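S-adenosylmethionine:2-demethylmenaquinone methyltransferase (Geobacillus kaustophilus, PDB 2PCN) is of unknown function but belongs to the Aldolase/RraA family and forms an assembly of three chains. Local coordinates at residues E18-F30 with I100-T112. Numbering follows the deposited sequence.
Sequences ELPFQSYGGKRMF and IGAMPIGVMAIGT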
ATOM      1  N   GLU A  18     -11.093 -12.419  -3.492  1.00 15.33           N
ATOM      2  CA  GLU A  18      -9.899 -12.737  -2.716  1.00 14.76           C
ATOM      3  C   GLU A  18      -8.718 -11.855  -3.092  1.00 18.55           C
ATOM      4  O   GLU A  18      -7.717 -11.800  -2.376  1.00 21.80           O
ATOM      5  CB  GLU A  18      -9.535 -14.206  -2.928  1.00 18.11           C
ATOM      6  CG  GLU A  18     -10.611 -15.169  -2.471  1.00 20.87           C
ATOM      7  CD  GLU A  18     -10.403 -16.567  -3.015  1.00 33.75           C
ATOM      8  OE1 GLU A  18      -9.264 -17.072  -2.937  1.00 37.54           O
ATOM      9  OE2 GLU A  18     -11.382 -17.159  -3.516  1.00 42.39           O
ATOM     10  N   LEU A  19      -8.840 -11.170  -4.220  1.00 13.16           N
ATOM     11  CA  LEU A  19      -7.788 -10.286  -4.690  1.00 18.75           C
ATOM     12  C   LEU A  19      -7.954  -8.896  -4.080  1.00 17.92           C
ATOM     13  O   LEU A  19      -8.989  -8.253  -4.256  1.00 17.65           O
ATOM     14  CB  LEU A  19      -7.837 -10.190  -6.216  1.00 20.59           C
ATOM     15  CG  LEU A  19      -6.863  -9.233  -6.909  1.00 24.84           C
ATOM     16  CD1 LEU A  19      -5.425  -9.688  -6.685  1.00 24.40           C
ATOM     17  CD2 LEU A  19      -7.181  -9.192  -8.396  1.00 20.92           C
ATOM     18  N   PRO A  20      -6.942  -8.428  -3.332  1.00 16.19           N
ATOM     19  CA  PRO A  20      -7.021  -7.102  -2.718  1.00 16.77           C
ATOM     20  C   PRO A  20      -6.719  -6.049  -3.778  1.00 17.60           C
ATOM     21  O   PRO A  20      -5.750  -6.174  -4.525  1.00 21.38           O
ATOM     22  CB  PRO A  20      -5.948  -7.163  -1.638  1.00 17.35           C
ATOM     23  CG  PRO A  20      -4.906  -8.021  -2.272  1.00 23.43           C
ATOM     24  CD  PRO A  20      -5.728  -9.136  -2.886  1.00 24.07           C
ATOM     25  N   PHE A  21      -7.551  -5.020  -3.846  1.00  8.92           N
ATOM     26  CA  PHE A  21      -7.361  -3.958  -4.825  1.00 12.36           C
ATOM     27  C   PHE A  21      -6.866  -2.675  -4.184  1.00 12.18           C
ATOM     28  O   PHE A  21      -7.055  -2.449  -2.989  1.00 11.52           O
ATOM     29  CB  PHE A  21      -8.683  -3.630  -5.527  1.00 13.71           C
ATOM     30  CG  PHE A  21      -9.162  -4.694  -6.469  1.00 12.97           C
ATOM     31  CD1 PHE A  21      -8.615  -4.809  -7.742  1.00 12.62           C
ATOM     32  CD2 PHE A  21     -10.188  -5.554  -6.097  1.00 12.80           C
ATOM     33  CE1 PHE A  21      -9.085  -5.762  -8.637  1.00 11.46           C
ATOM     34  CE2 PHE A  21     -10.665  -6.514  -6.986  1.00 12.32           C
ATOM     35  CZ  PHE A  21     -10.111  -6.615  -8.258  1.00 11.26           C
ATOM     36  N   GLN A  22      -6.229  -1.836  -4.992  1.00 10.45           N
ATOM     37  CA  GLN A  22      -5.782  -0.534  -4.529  1.00 10.33           C
ATOM     38  C   GLN A  22      -6.922   0.350  -5.024  1.00 13.78           C
ATOM     39  O   GLN A  22      -7.430   0.126  -6.123  1.00 10.91           O
ATOM     40  CB  GLN A  22      -4.480  -0.115  -5.216  1.00 10.79           C
ATOM     41  CG  GLN A  22      -3.310  -1.055  -4.985  1.00 24.75           C
ATOM     42  CD  GLN A  22      -3.048  -1.297  -3.515  1.00 29.42           C
ATOM     43  OE1 GLN A  22      -2.908  -0.355  -2.735  1.00 34.88           O
ATOM     44  NE2 GLN A  22      -2.978  -2.566  -3.127  1.00 36.33           N
ATOM     45  N   SER A  23      -7.336   1.328  -4.223  1.00 11.69           N
ATOM     46  CA  SER A  23      -8.423   2.226  -4.617  1.00 11.87           C
ATOM     47  C   SER A  23      -7.814   3.519  -5.153  1.00 13.35           C
ATOM     48  O   SER A  23      -7.062   4.190  -4.449  1.00 12.65           O
ATOM     49  CB  SER A  23      -9.322   2.524  -3.417  1.00 15.51           C
ATOM     50  OG  SER A  23     -10.477   3.240  -3.816  1.00 21.07           O
ATOM     51  N   TYR A  24      -8.155   3.870  -6.391  1.00  7.22           N
ATOM     52  CA  TYR A  24      -7.600   5.059  -7.035  1.00 10.14           C
ATOM     53  C   TYR A  24      -8.562   6.215  -7.308  1.00  9.96           C
ATOM     54  O   TYR A  24      -8.121   7.340  -7.520  1.00  9.98           O
ATOM     55  CB  TYR A  24      -6.954   4.660  -8.362  1.00  7.75           C
ATOM     56  CG  TYR A  24      -5.777   3.730  -8.231  1.00 11.03           C
ATOM     57  CD1 TYR A  24      -4.543   4.194  -7.768  1.00 14.60           C
ATOM     58  CD2 TYR A  24      -5.892   2.382  -8.565  1.00  8.10           C
ATOM     59  CE1 TYR A  24      -3.449   3.334  -7.644  1.00 15.54           C
ATOM     60  CE2 TYR A  24      -4.807   1.516  -8.444  1.00 17.49           C
ATOM     61  CZ  TYR A  24      -3.590   1.998  -7.983  1.00 17.45           C
ATOM     62  OH  TYR A  24      -2.523   1.139  -7.853  1.00 15.53           O
ATOM     63  N   GLY A  25      -9.863   5.944  -7.310  1.00 11.81           N
ATOM     64  CA  GLY A  25     -10.822   6.998  -7.599  1.00  7.78           C
ATOM     65  C   GLY A  25     -11.193   7.884  -6.427  1.00 13.18           C
ATOM     66  O   GLY A  25     -10.858   7.588  -5.279  1.00 10.70           O
ATOM     67  N   GLY A  26     -11.886   8.980  -6.727  1.00 10.52           N
ATOM     68  CA  GLY A  26     -12.313   9.900  -5.688  1.00 14.04           C
ATOM     69  C   GLY A  26     -13.348   9.266  -4.776  1.00 16.66           C
ATOM     70  O   GLY A  26     -13.560   9.717  -3.650  1.00 16.71           O
ATOM     71  N   LYS A  27     -14.008   8.225  -5.275  1.00 14.26           N
ATOM     72  CA  LYS A  27     -15.012   7.507  -4.501  1.00 20.17           C
ATOM     73  C   LYS A  27     -14.403   6.204  -4.002  1.00 15.45           C
ATOM     74  O   LYS A  27     -13.875   5.417  -4.786  1.00 14.58           O
ATOM     75  CB  LYS A  27     -16.245   7.203  -5.361  1.00 21.84           C
ATOM     76  CG  LYS A  27     -17.078   8.428  -5.688  1.00 33.06           C
ATOM     77  CD  LYS A  27     -17.623   9.056  -4.415  1.00 40.28           C
ATOM     78  CE  LYS A  27     -18.233  10.416  -4.680  1.00 48.31           C
ATOM     79  NZ  LYS A  27     -18.764  11.041  -3.434  1.00 49.03           N
ATOM     80  N   ARG A  28     -14.479   5.979  -2.697  1.00 13.58           N
ATOM     81  CA  ARG A  28     -13.925   4.771  -2.108  1.00 14.73           C
ATOM     82  C   ARG A  28     -14.987   3.686  -2.016  1.00 15.31           C
ATOM     83  O   ARG A  28     -14.676   2.500  -1.918  1.00 17.08           O
ATOM     84  CB  ARG A  28     -13.354   5.099  -0.727  1.00 20.54           C
ATOM     85  CG  ARG A  28     -12.333   6.228  -0.789  1.00 33.18           C
ATOM     86  CD  ARG A  28     -11.781   6.612   0.573  1.00 44.62           C
ATOM     87  NE  ARG A  28     -10.854   7.739   0.466  1.00 53.66           N
ATOM     88  CZ  ARG A  28     -10.204   8.280   1.491  1.00 57.73           C
ATOM     89  NH1 ARG A  28     -10.373   7.802   2.717  1.00 60.19           N
ATOM     90  NH2 ARG A  28      -9.386   9.304   1.291  1.00 57.66           N
ATOM     91  N   MET A  29     -16.247   4.100  -2.071  1.00 11.06           N
ATOM     92  CA  MET A  29     -17.363   3.169  -2.006  1.00  7.75           C
ATOM     93  C   MET A  29     -18.237   3.327  -3.248  1.00 10.29           C
ATOM     94  O   MET A  29     -18.624   4.439  -3.602  1.00  9.95           O
ATOM     95  CB  MET A  29     -18.193   3.441  -0.752  1.00 11.43           C
ATOM     96  CG  MET A  29     -19.421   2.571  -0.619  1.00 19.13           C
ATOM     97  SD  MET A  29     -20.359   2.973   0.868  1.00 28.03           S
ATOM     98  CE  MET A  29     -19.476   2.006   2.093  1.00 18.72           C
ATOM     99  N   PHE A  30     -18.530   2.217  -3.915  1.00  9.21           N
ATOM    100  CA  PHE A  30     -19.367   2.255  -5.109  1.00 11.72           C
ATOM    101  C   PHE A  30     -19.947   0.879  -5.393  1.00 12.54           C
ATOM    102  O   PHE A  30     -19.404  -0.136  -4.951  1.00  8.78           O
ATOM    103  CB  PHE A  30     -18.566   2.778  -6.316  1.00 11.59           C
ATOM    104  CG  PHE A  30     -17.359   1.948  -6.664  1.00 11.99           C
ATOM    105  CD1 PHE A  30     -17.416   1.012  -7.692  1.00 11.96           C
ATOM    106  CD2 PHE A  30     -16.165   2.109  -5.970  1.00 10.41           C
ATOM    107  CE1 PHE A  30     -16.296   0.249  -8.029  1.00 14.07           C
ATOM    108  CE2 PHE A  30     -15.040   1.354  -6.294  1.00 13.54           C
ATOM    109  CZ  PHE A  30     -15.106   0.419  -7.328  1.00 10.97           C
ATOM    110  N   ILE A 100      -7.061  10.658 -11.683  1.00 11.08           N
ATOM    111  CA  ILE A 100      -8.226   9.842 -11.360  1.00 11.43           C
ATOM    112  C   ILE A 100      -8.615   9.978  -9.888  1.00 12.51           C
ATOM    113  O   ILE A 100      -9.790   9.889  -9.535  1.00  8.86           O
ATOM    114  CB  ILE A 100      -7.951   8.364 -11.726  1.00  7.55           C
ATOM    115  CG1 ILE A 100      -7.964   8.226 -13.254  1.00  8.62           C
ATOM    116  CG2 ILE A 100      -8.971   7.438 -11.055  1.00  7.14           C
ATOM    117  CD1 ILE A 100      -7.411   6.906 -13.777  1.00  9.85           C
ATOM    118  N   GLY A 101      -7.627  10.213  -9.031  1.00 10.24           N
ATOM    119  CA  GLY A 101      -7.917  10.368  -7.615  1.00 11.51           C
ATOM    120  C   GLY A 101      -8.801  11.571  -7.322  1.00 15.03           C
ATOM    121  O   GLY A 101      -9.404  11.663  -6.250  1.00 10.20           O
ATOM    122  N   ALA A 102      -8.884  12.492  -8.278  1.00 10.54           N
ATOM    123  CA  ALA A 102      -9.691  13.703  -8.121  1.00 13.13           C
ATOM    124  C   ALA A 102     -11.080  13.593  -8.750  1.00 17.62           C
ATOM    125  O   ALA A 102     -11.867  14.540  -8.703  1.00 16.30           O
ATOM    126  CB  ALA A 102      -8.946  14.896  -8.722  1.00 15.95           C
ATOM    127  N   MET A 103     -11.384  12.435  -9.327  1.00 12.40           N
ATOM    128  CA  MET A 103     -12.674  12.222  -9.978  1.00 13.99           C
ATOM    129  C   MET A 103     -13.684  11.495  -9.095  1.00 14.64           C
ATOM    130  O   MET A 103     -13.334  10.565  -8.368  1.00 14.34           O
ATOM    131  CB  MET A 103     -12.468  11.454 -11.286  1.00 11.32           C
ATOM    132  CG  MET A 103     -11.627  12.213 -12.304  1.00 16.40           C
ATOM    133  SD  MET A 103     -11.410  11.315 -13.859  1.00 22.60           S
ATOM    134  CE  MET A 103      -9.695  11.630 -14.185  1.00 24.30           C
ATOM    135  N   PRO A 104     -14.963  11.912  -9.157  1.00 14.18           N
ATOM    136  CA  PRO A 104     -16.057  11.329  -8.372  1.00 12.91           C
ATOM    137  C   PRO A 104     -16.546   9.969  -8.870  1.00 17.98           C
ATOM    138  O   PRO A 104     -17.743   9.770  -9.102  1.00 16.05           O
ATOM    139  CB  PRO A 104     -17.139  12.397  -8.463  1.00 14.80           C
ATOM    140  CG  PRO A 104     -16.965  12.895  -9.871  1.00 16.42           C
ATOM    141  CD  PRO A 104     -15.452  13.033  -9.983  1.00 18.36           C
ATOM    142  N   ILE A 105     -15.620   9.033  -9.027  1.00 10.04           N
ATOM    143  CA  ILE A 105     -15.972   7.705  -9.490  1.00 12.83           C
ATOM    144  C   ILE A 105     -15.078   6.675  -8.810  1.00 13.54           C
ATOM    145  O   ILE A 105     -13.996   7.003  -8.330  1.00 11.88           O
ATOM    146  CB  ILE A 105     -15.822   7.611 -11.022  1.00 18.80           C
ATOM    147  CG1 ILE A 105     -16.493   6.339 -11.531  1.00 22.17           C
ATOM    148  CG2 ILE A 105     -14.351   7.653 -11.405  1.00 14.97           C
ATOM    149  CD1 ILE A 105     -16.632   6.287 -13.024  1.00 27.61           C
ATOM    150  N   GLY A 106     -15.540   5.433  -8.750  1.00 13.56           N
ATOM    151  CA  GLY A 106     -14.737   4.399  -8.128  1.00  7.78           C
ATOM    152  C   GLY A 106     -13.807   3.748  -9.132  1.00 11.39           C
ATOM    153  O   GLY A 106     -14.199   3.477 -10.267  1.00  7.31           O
ATOM    154  N   VAL A 107     -12.560   3.529  -8.731  1.00  8.70           N
ATOM    155  CA  VAL A 107     -11.588   2.873  -9.597  1.00 11.64           C
ATOM    156  C   VAL A 107     -10.673   2.000  -8.748  1.00 10.99           C
ATOM    157  O   VAL A 107      -9.924   2.505  -7.911  1.00 10.40           O
ATOM    158  CB  VAL A 107     -10.699   3.879 -10.372  1.00 12.88           C
ATOM    159  CG1 VAL A 107      -9.679   3.113 -11.221  1.00  6.17           C
ATOM    160  CG2 VAL A 107     -11.549   4.770 -11.263  1.00 10.17           C
ATOM    161  N   MET A 108     -10.756   0.690  -8.955  1.00  9.18           N
ATOM    162  CA  MET A 108      -9.916  -0.261  -8.235  1.00  9.37           C
ATOM    163  C   MET A 108      -9.082  -1.030  -9.248  1.00 10.44           C
ATOM    164  O   MET A 108      -9.587  -1.447 -10.294  1.00 10.94           O
ATOM    165  CB  MET A 108     -10.762  -1.251  -7.427  1.00  9.38           C
ATOM    166  CG  MET A 108     -11.544  -0.631  -6.285  1.00 14.25           C
ATOM    167  SD  MET A 108     -12.402  -1.897  -5.338  1.00 16.60           S
ATOM    168  CE  MET A 108     -12.254  -1.249  -3.674  1.00 21.05           C
ATOM    169  N   ALA A 109      -7.805  -1.217  -8.931  1.00 10.46           N
ATOM    170  CA  ALA A 109      -6.885  -1.931  -9.811  1.00  8.25           C
ATOM    171  C   ALA A 109      -5.773  -2.516  -8.947  1.00  9.46           C
ATOM    172  O   ALA A 109      -5.688  -2.210  -7.755  1.00  8.65           O
ATOM    173  CB  ALA A 109      -6.310  -0.971 -10.839  1.00  7.84           C
ATOM    174  N   ILE A 110      -4.914  -3.349  -9.525  1.00  7.24           N
ATOM    175  CA  ILE A 110      -3.848  -3.942  -8.722  1.00  7.08           C
ATOM    176  C   ILE A 110      -2.553  -3.146  -8.741  1.00 13.29           C
ATOM    177  O   ILE A 110      -1.611  -3.467  -8.013  1.00 12.72           O
ATOM    178  CB  ILE A 110      -3.546  -5.397  -9.151  1.00  9.89           C
ATOM    179  CG1 ILE A 110      -3.018  -5.433 -10.586  1.00 16.13           C
ATOM    180  CG2 ILE A 110      -4.809  -6.239  -9.016  1.00 11.73           C
ATOM    181  CD1 ILE A 110      -2.476  -6.787 -11.001  1.00 21.10           C
ATOM    182  N   GLY A 111      -2.504  -2.100  -9.561  1.00 10.54           N
ATOM    183  CA  GLY A 111      -1.302  -1.289  -9.620  1.00  9.14           C
ATOM    184  C   GLY A 111      -1.347  -0.244 -10.714  1.00 11.66           C
ATOM    185  O   GLY A 111      -2.361  -0.083 -11.389  1.00 10.20           O
ATOM    186  N   THR A 112      -0.243   0.477 -10.877  1.00 10.49           N
ATOM    187  CA  THR A 112      -0.146   1.505 -11.902  1.00 11.10           C
ATOM    188  C   THR A 112       0.976   1.148 -12.863  1.00 13.51           C
ATOM    189  O   THR A 112       1.922   0.453 -12.497  1.00 11.77           O
ATOM    190  CB  THR A 112       0.160   2.893 -11.300  1.00 11.39           C
ATOM    191  OG1 THR A 112       1.412   2.853 -10.601  1.00 11.42           O
ATOM    192  CG2 THR A 112      -0.950   3.317 -10.341  1.00 14.79           C
TER
HETATM  193  O   HOH W   1     -11.896   4.223  -5.884  1.00  9.96           O
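Gln22 and Ala109 form the hydrogen-bonded pair of a short antiparallel bridge in the mixed sheet of this RraA-like fold, an example of a two-residue strand prolonged by backbone bonds. Gln22 N reaches Ala109 O at 2.8 Å, Ala109 N returns a bond to Gln22 O, and Tyr24 N meets Val107 O at 2.7 Å, almost straight at 172°. Beyond the bridge, Lys27 N bonds Ile105 O from above the carbonyl plane. Between the Tyr24 and Lys27 bonds, one water accepts from Val107 N and donates to Lys27 O at 2.6 Å.

On the face bearing Met108, its CB lies 3.7 Å from Phe21 CB, while SD makes oblique Met-aromatic contacts with the Phe21 and Phe30 rings. A chi1 of 60°, with CG between backbone N and carbonyl carbon, brings one face of the Phe30 ring over Gly106 CA in a CH-pi contact and its edge to Met108 CG. On the side bearing Ala109, its CB sits at the edge of the Tyr24 ring, and Thr112 CG2 approaches the tyrosine's hydroxyl end.

Farther out, Ile94 of strand 93-94 packs against Tyr24, Val107 and Ala109, Val88 of the parallel strand 87-90 hydrogen-bonds the Met108 backbone, and Thr112 OG1 bonds Asp147 O of the second subunit.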